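Local coordinates for uncharacterized ATP-binding protein MJ1010 (Methanocaldococcus jannaschii DSM 2661, PDB 3BJO), which is of unknown function but probably forms the helix-turn-helix-like C-terminal domain of a possible ATP-binding protein, at residues L12-E15 with I16-K20; F80-P83 with Q84-T87; L94-N97 with A98-V102. One frame throughout, in Å; residues are numbered along the deposited sequence.

Contact 1 of 3, residues L12-E15 with I16-K20; sequences LMDE and ISKLK
D14 and K18, one helical turn apart on helix 3-24, meet in a salt bridge on the surface of the helix, D14 OD2 lying 2.6 Å from K18 NZ. The carboxylate offers its syn lone pair, on the side of its other oxygen. CG of D14 stands opposite the backbone N (chi1 -180°), while CG of K18 lies beside its own N and the extended chain runs back to the carboxylate. An i to i+4 spacing suits a short acid and a long base, since the lysine spans the rise of the turn. E15 crosses K18 at about a right angle, OE1 3.8 Å from K18 CB; it makes no bond to NZ, on which its charge may at most act from a distance. A bend at its second torsion (chi2 51°) packs the carboxylate against L19, OE2 4.0 Å from L19 CB.

The backbone bonds are those of a regular alpha-helix. I16 N donates to L12 O, S17 N to M13 O at 3.0 Å, K18 N to D14 O, and L19 N to E15 O at 2.9 Å. The OG of S17 turns back beside its own backbone N and lies 3.2 Å from M13 O, a small polar group that fits the exposed side.

Apolar contact is lighter. M13, a selenomethionine, curls so that SE comes 4.3 Å from I16 CD1, a loose touch between flexible and branched chains.

L12 and E15 also touch helix 93-102, through L94 and N97 and through V95 and A98 respectively. With D14, S17 and K18 facing outward, L12, L19 and the aliphatic part of E15 facing that helix, and M13 an exposed exception, the pattern is that of an amphipathic alpha-helix, here the long N-terminal helix of the domain.

Contact 2 of 3, residues F80-P83 with Q84-T87; sequences FLYP and QRGT
The carbonyl oxygen of Y82 receives two backbone N-H groups from across the turn: G86 N at 2.8 Å, in a bent and weak bond, and T87 N at 3.2 Å, in a straighter one. The return bond, Y82 N to T87 O, is 2.9 Å long and runs nearly along the C=O axis. G86 and T87 thus both face Y82, a G1 beta bulge, and glycine suits its place because its phi of 67° is easily reached without a side chain. P83, with phi already fixed by its ring, starts the turn.

Over this backbone, the guanidinium of R85 lies flat on one face of the Y82 ring, the two planes 22° apart. NH2 sits above the middle of the ring, 3.7 Å from Y82 CD1, making a cation-pi contact. R85 gets there by bending at chi2 and chi3 (-78°), folding back alongside the tyrosine. T87 OG1 passes 3.9 Å from Y82 CB.

E59 holds the polar ends, bridging to R85 NE and accepting from T87 OG1; K89 makes a second cation-pi contact with Y82. Were Y82 an alanine, the R85 guanidinium would probably lose the flat surface it rests on and be freer to turn, tethered by E59. As it stands, the positive charge of R85 is probably stabilised by both the Y82 face and the E59 carboxylate, which may ease its closeness to K89.

Contact 3 of 3, residues L94-N97 with A98-V102; sequences LVWN and AIKRV
Residues L94-V102 continue one alpha-helix: A98 N bonds to L94 O, I99 N to V95 O at 3.0 Å, K100 N to W96 O and R101 N to N97 O. Its side chains pair at i to i+4. K100 lies across one face of the W96 indole, its aliphatic chain over the five-membered ring, CD 3.9 Å from that ring's centroid in a CH-pi contact. A bend at chi3 (88°) then carries the ammonium over the six-membered ring, NZ 3.6 Å from its centroid: a cation-pi contact. Lysine suits this place because it offers both an aliphatic chain and a charge. The indole itself is fixed from elsewhere: NE1 donates to F54 O, and Y58 meets the ring edge-to-face.

N97 reaches forward to R101. With CG set opposite the backbone N (chi1 180°), its OD1 accepts from R101 NH2 at 2.7 Å, the oxygen lying in the guanidinium plane while the amide plane is turned 45° from it. Bends at chi2 and chi3 fold the arginine back to this oxygen.

On the buried side V95 CG1 meets I99 CD1 at 4.1 Å, and the small A98 leaves room for E15 of helix 3-24. The cation-pi face of W96 and the OD1 dipole of N97 would probably stabilise the charges of K100 and R101.

Contacts 1 and 3 belong together: their centres are 8 Å apart and the two helices touch directly. L19 CD2 packs 3.6 Å from I99 N, L12 CD2 lies 3.5 Å from N97 ND2, and E15 CG is 3.3 Å from L94 O, so the inner side of 12-20 fits against 94-102 while the D14-K18 pair lies on another side of its helix. Contact 2 stands apart, its centre 25 Å from that of contact 1 and 20 Å from that of contact 3, at a turn of the three-stranded sheet. Strand 87-90 leads from that turn toward helix 93-102, and its P90 touches V95 and W96. A formic acid molecule, probably from crystallisation, lies about 5 Å from the T87 side chain.

Contact 1 of 3, residues L12-E15 with I16-K20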
# COMPACT_ATOMS: atom_id res chain seq x y z
N LEU A 12 -12.34 -5.98 -7.31
CA LEU A 12 -12.17 -4.61 -6.83
C LEU A 12 -12.64 -4.44 -5.38
O LEU A 12 -11.89 -3.87 -4.54
CB LEU A 12 -12.90 -3.62 -7.78
CG LEU A 12 -12.25 -3.31 -9.16
CD1 LEU A 12 -13.21 -2.67 -10.09
CD2 LEU A 12 -11.02 -2.42 -9.00
N MSE A 13 -13.85 -4.90 -5.09
CA MSE A 13 -14.45 -4.89 -3.75
C MSE A 13 -13.67 -5.73 -2.75
O MSE A 13 -13.43 -5.31 -1.61
CB MSE A 13 -15.91 -5.38 -3.78
CG MSE A 13 -16.90 -4.50 -4.54
SE MSE A 13 -16.75 -2.52 -4.17
CE MSE A 13 -17.11 -2.51 -2.23
N ASP A 14 -13.29 -6.93 -3.16
CA ASP A 14 -12.45 -7.77 -2.33
C ASP A 14 -11.18 -7.04 -1.88
O ASP A 14 -10.78 -7.18 -0.74
CB ASP A 14 -12.06 -9.04 -3.12
CG ASP A 14 -11.18 -9.99 -2.32
OD1 ASP A 14 -11.68 -10.56 -1.31
OD2 ASP A 14 -9.99 -10.19 -2.75
N GLU A 15 -10.53 -6.29 -2.79
CA GLU A 15 -9.26 -5.70 -2.47
C GLU A 15 -9.51 -4.53 -1.55
O GLU A 15 -8.69 -4.24 -0.74
CB GLU A 15 -8.49 -5.23 -3.71
CG GLU A 15 -7.19 -4.38 -3.38
CD GLU A 15 -6.24 -5.05 -2.36
OE1 GLU A 15 -6.19 -6.30 -2.33
OE2 GLU A 15 -5.60 -4.34 -1.56
N ILE A 16 -10.65 -3.86 -1.70
CA ILE A 16 -11.07 -2.84 -0.75
C ILE A 16 -11.22 -3.40 0.67
O ILE A 16 -10.75 -2.77 1.63
CB ILE A 16 -12.37 -2.07 -1.23
CG1 ILE A 16 -12.01 -1.10 -2.37
CG2 ILE A 16 -13.01 -1.26 -0.04
CD1 ILE A 16 -13.18 -0.46 -3.07
N SER A 17 -11.88 -4.55 0.83
CA SER A 17 -12.00 -5.17 2.13
C SER A 17 -10.63 -5.51 2.66
O SER A 17 -10.35 -5.33 3.84
CB SER A 17 -12.82 -6.48 2.08
OG SER A 17 -14.03 -6.24 1.41
N LYS A 18 -9.77 -6.02 1.79
CA LYS A 18 -8.43 -6.40 2.21
C LYS A 18 -7.61 -5.20 2.69
O LYS A 18 -6.91 -5.26 3.70
CB LYS A 18 -7.70 -7.12 1.06
CG LYS A 18 -8.01 -8.61 1.02
CD LYS A 18 -7.45 -9.32 -0.24
CE LYS A 18 -8.01 -10.75 -0.24
NZ LYS A 18 -8.05 -11.46 -1.58
N LEU A 19 -7.67 -4.10 1.95
CA LEU A 19 -6.90 -2.95 2.34
C LEU A 19 -7.45 -2.38 3.68
O LEU A 19 -6.71 -2.00 4.55
CB LEU A 19 -6.98 -1.88 1.24
CG LEU A 19 -6.15 -0.67 1.64
CD1 LEU A 19 -4.65 -1.05 1.70
CD2 LEU A 19 -6.46 0.51 0.65
N LYS A 20 -8.77 -2.34 3.83
CA LYS A 20 -9.43 -1.88 5.07
C LYS A 20 -9.00 -2.70 6.29
O LYS A 20 -8.79 -2.13 7.38
CB LYS A 20 -10.96 -1.97 4.94
CG LYS A 20 -11.57 -0.78 4.25
CD LYS A 20 -13.10 -0.91 4.27
CE LYS A 20 -13.84 0.38 3.93
NZ LYS A 20 -15.31 0.06 3.83

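Contact 2 of 3, residues F80-P83 with Q84-T87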
# COMPACT_ATOMS: atom_id res chain seq x y z
N PHE A 80 4.98 -2.34 -5.01
CA PHE A 80 6.21 -2.84 -5.61
C PHE A 80 7.25 -1.76 -5.63
O PHE A 80 6.90 -0.61 -5.86
CB PHE A 80 6.00 -3.23 -7.09
CG PHE A 80 5.41 -4.59 -7.29
CD1 PHE A 80 5.93 -5.70 -6.64
CD2 PHE A 80 4.32 -4.75 -8.17
CE1 PHE A 80 5.35 -6.97 -6.84
CE2 PHE A 80 3.74 -6.02 -8.40
CZ PHE A 80 4.24 -7.13 -7.73
N LEU A 81 8.51 -2.15 -5.46
CA LEU A 81 9.67 -1.24 -5.50
C LEU A 81 10.48 -1.44 -6.78
O LEU A 81 10.74 -2.58 -7.17
CB LEU A 81 10.59 -1.50 -4.30
CG LEU A 81 11.88 -0.68 -4.14
CD1 LEU A 81 11.59 0.84 -4.02
CD2 LEU A 81 12.64 -1.17 -2.91
N TYR A 82 10.85 -0.33 -7.43
CA TYR A 82 11.74 -0.31 -8.60
C TYR A 82 12.96 0.48 -8.17
O TYR A 82 12.96 1.72 -8.22
CB TYR A 82 11.05 0.33 -9.80
CG TYR A 82 9.75 -0.37 -10.10
CD1 TYR A 82 9.71 -1.48 -10.97
CD2 TYR A 82 8.58 0.02 -9.47
CE1 TYR A 82 8.49 -2.16 -11.19
CE2 TYR A 82 7.40 -0.64 -9.68
CZ TYR A 82 7.35 -1.72 -10.53
OH TYR A 82 6.12 -2.31 -10.69
N PRO A 83 13.98 -0.21 -7.64
CA PRO A 83 15.11 0.45 -6.97
C PRO A 83 15.91 1.33 -7.93
O PRO A 83 16.32 2.42 -7.54
CB PRO A 83 15.97 -0.72 -6.47
CG PRO A 83 14.97 -1.87 -6.36
CD PRO A 83 14.11 -1.68 -7.58
N GLN A 84 16.05 0.86 -9.17
CA GLN A 84 16.78 1.56 -10.21
C GLN A 84 16.02 2.83 -10.55
O GLN A 84 16.61 3.89 -10.53
CB GLN A 84 16.97 0.66 -11.44
CG GLN A 84 18.33 0.72 -12.09
CD GLN A 84 18.65 -0.51 -12.96
OE1 GLN A 84 17.92 -0.85 -13.91
NE2 GLN A 84 19.76 -1.17 -12.65
N ARG A 85 14.71 2.74 -10.82
CA ARG A 85 13.88 3.95 -11.05
C ARG A 85 13.80 4.89 -9.82
O ARG A 85 13.62 6.10 -9.96
CB ARG A 85 12.46 3.58 -11.52
CG ARG A 85 12.40 3.06 -12.96
CD ARG A 85 11.08 3.51 -13.68
NE ARG A 85 9.90 2.72 -13.31
CZ ARG A 85 9.53 1.59 -13.91
NH1 ARG A 85 10.24 1.09 -14.90
NH2 ARG A 85 8.43 0.94 -13.50
N GLY A 86 13.93 4.31 -8.63
CA GLY A 86 13.68 5.00 -7.36
C GLY A 86 12.21 5.33 -7.21
O GLY A 86 11.85 6.45 -6.80
N THR A 87 11.36 4.38 -7.56
CA THR A 87 9.91 4.61 -7.49
C THR A 87 9.19 3.37 -6.92
O THR A 87 9.76 2.27 -6.83
CB THR A 87 9.30 5.00 -8.87
OG1 THR A 87 9.47 3.90 -9.77
CG2 THR A 87 10.00 6.26 -9.50

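Contact 3 of 3, residues L94-N97 with A98-V102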
# COMPACT_ATOMS: atom_id res chain seq x y z
N LEU A 94 -5.98 -3.11 -8.68
CA LEU A 94 -6.99 -3.34 -7.61
C LEU A 94 -6.52 -2.64 -6.34
O LEU A 94 -7.33 -2.02 -5.65
CB LEU A 94 -7.18 -4.84 -7.29
CG LEU A 94 -7.53 -5.84 -8.42
CD1 LEU A 94 -7.54 -7.32 -7.93
CD2 LEU A 94 -8.93 -5.50 -9.01
N VAL A 95 -5.22 -2.76 -6.05
CA VAL A 95 -4.63 -2.09 -4.90
C VAL A 95 -4.77 -0.59 -5.12
O VAL A 95 -5.22 0.10 -4.22
CB VAL A 95 -3.14 -2.52 -4.61
CG1 VAL A 95 -2.60 -1.68 -3.47
CG2 VAL A 95 -3.03 -4.07 -4.26
N TRP A 96 -4.39 -0.07 -6.30
CA TRP A 96 -4.55 1.37 -6.58
C TRP A 96 -5.97 1.87 -6.36
O TRP A 96 -6.20 2.89 -5.66
CB TRP A 96 -4.09 1.70 -8.01
CG TRP A 96 -3.83 3.17 -8.24
CD1 TRP A 96 -3.20 4.06 -7.39
CD2 TRP A 96 -4.16 3.92 -9.41
NE1 TRP A 96 -3.14 5.32 -7.96
CE2 TRP A 96 -3.72 5.27 -9.20
CE3 TRP A 96 -4.80 3.59 -10.63
CZ2 TRP A 96 -3.88 6.28 -10.16
CZ3 TRP A 96 -4.98 4.61 -11.57
CH2 TRP A 96 -4.52 5.94 -11.33
N ASN A 97 -6.93 1.19 -6.98
CA ASN A 97 -8.31 1.57 -6.83
C ASN A 97 -8.70 1.59 -5.34
O ASN A 97 -9.37 2.50 -4.88
CB ASN A 97 -9.22 0.61 -7.58
CG ASN A 97 -10.68 0.99 -7.42
OD1 ASN A 97 -11.12 2.04 -7.92
ND2 ASN A 97 -11.43 0.18 -6.64
N ALA A 98 -8.30 0.56 -4.59
CA ALA A 98 -8.66 0.50 -3.18
C ALA A 98 -8.10 1.73 -2.41
O ALA A 98 -8.81 2.41 -1.64
CB ALA A 98 -8.16 -0.82 -2.61
N ILE A 99 -6.83 2.06 -2.63
CA ILE A 99 -6.28 3.27 -2.02
C ILE A 99 -7.15 4.53 -2.31
O ILE A 99 -7.47 5.33 -1.41
CB ILE A 99 -4.81 3.51 -2.49
CG1 ILE A 99 -3.87 2.45 -1.92
CG2 ILE A 99 -4.33 4.97 -2.14
CD1 ILE A 99 -2.53 2.34 -2.70
N LYS A 100 -7.52 4.70 -3.57
CA LYS A 100 -8.29 5.87 -4.01
C LYS A 100 -9.72 5.88 -3.42
O LYS A 100 -10.31 6.93 -3.21
CB LYS A 100 -8.40 5.88 -5.55
CG LYS A 100 -7.05 6.00 -6.31
CD LYS A 100 -7.23 5.77 -7.83
CE LYS A 100 -7.57 7.06 -8.57
NZ LYS A 100 -7.28 6.98 -10.04
N ARG A 101 -10.27 4.69 -3.18
CA ARG A 101 -11.61 4.57 -2.61
C ARG A 101 -11.61 4.69 -1.08
O ARG A 101 -12.58 5.13 -0.52
CB ARG A 101 -12.22 3.22 -2.99
CG ARG A 101 -13.36 3.30 -4.01
CD ARG A 101 -12.88 3.54 -5.41
NE ARG A 101 -12.78 4.97 -5.73
CZ ARG A 101 -12.10 5.47 -6.77
NH1 ARG A 101 -12.07 6.80 -6.96
NH2 ARG A 101 -11.43 4.68 -7.62
N VAL A 102 -10.53 4.29 -0.43
CA VAL A 102 -10.50 4.13 1.04
C VAL A 102 -9.80 5.32 1.71
O VAL A 102 -10.24 5.77 2.75
CB VAL A 102 -9.85 2.76 1.45
CG1 VAL A 102 -9.66 2.62 2.96
CG2 VAL A 102 -10.66 1.60 0.92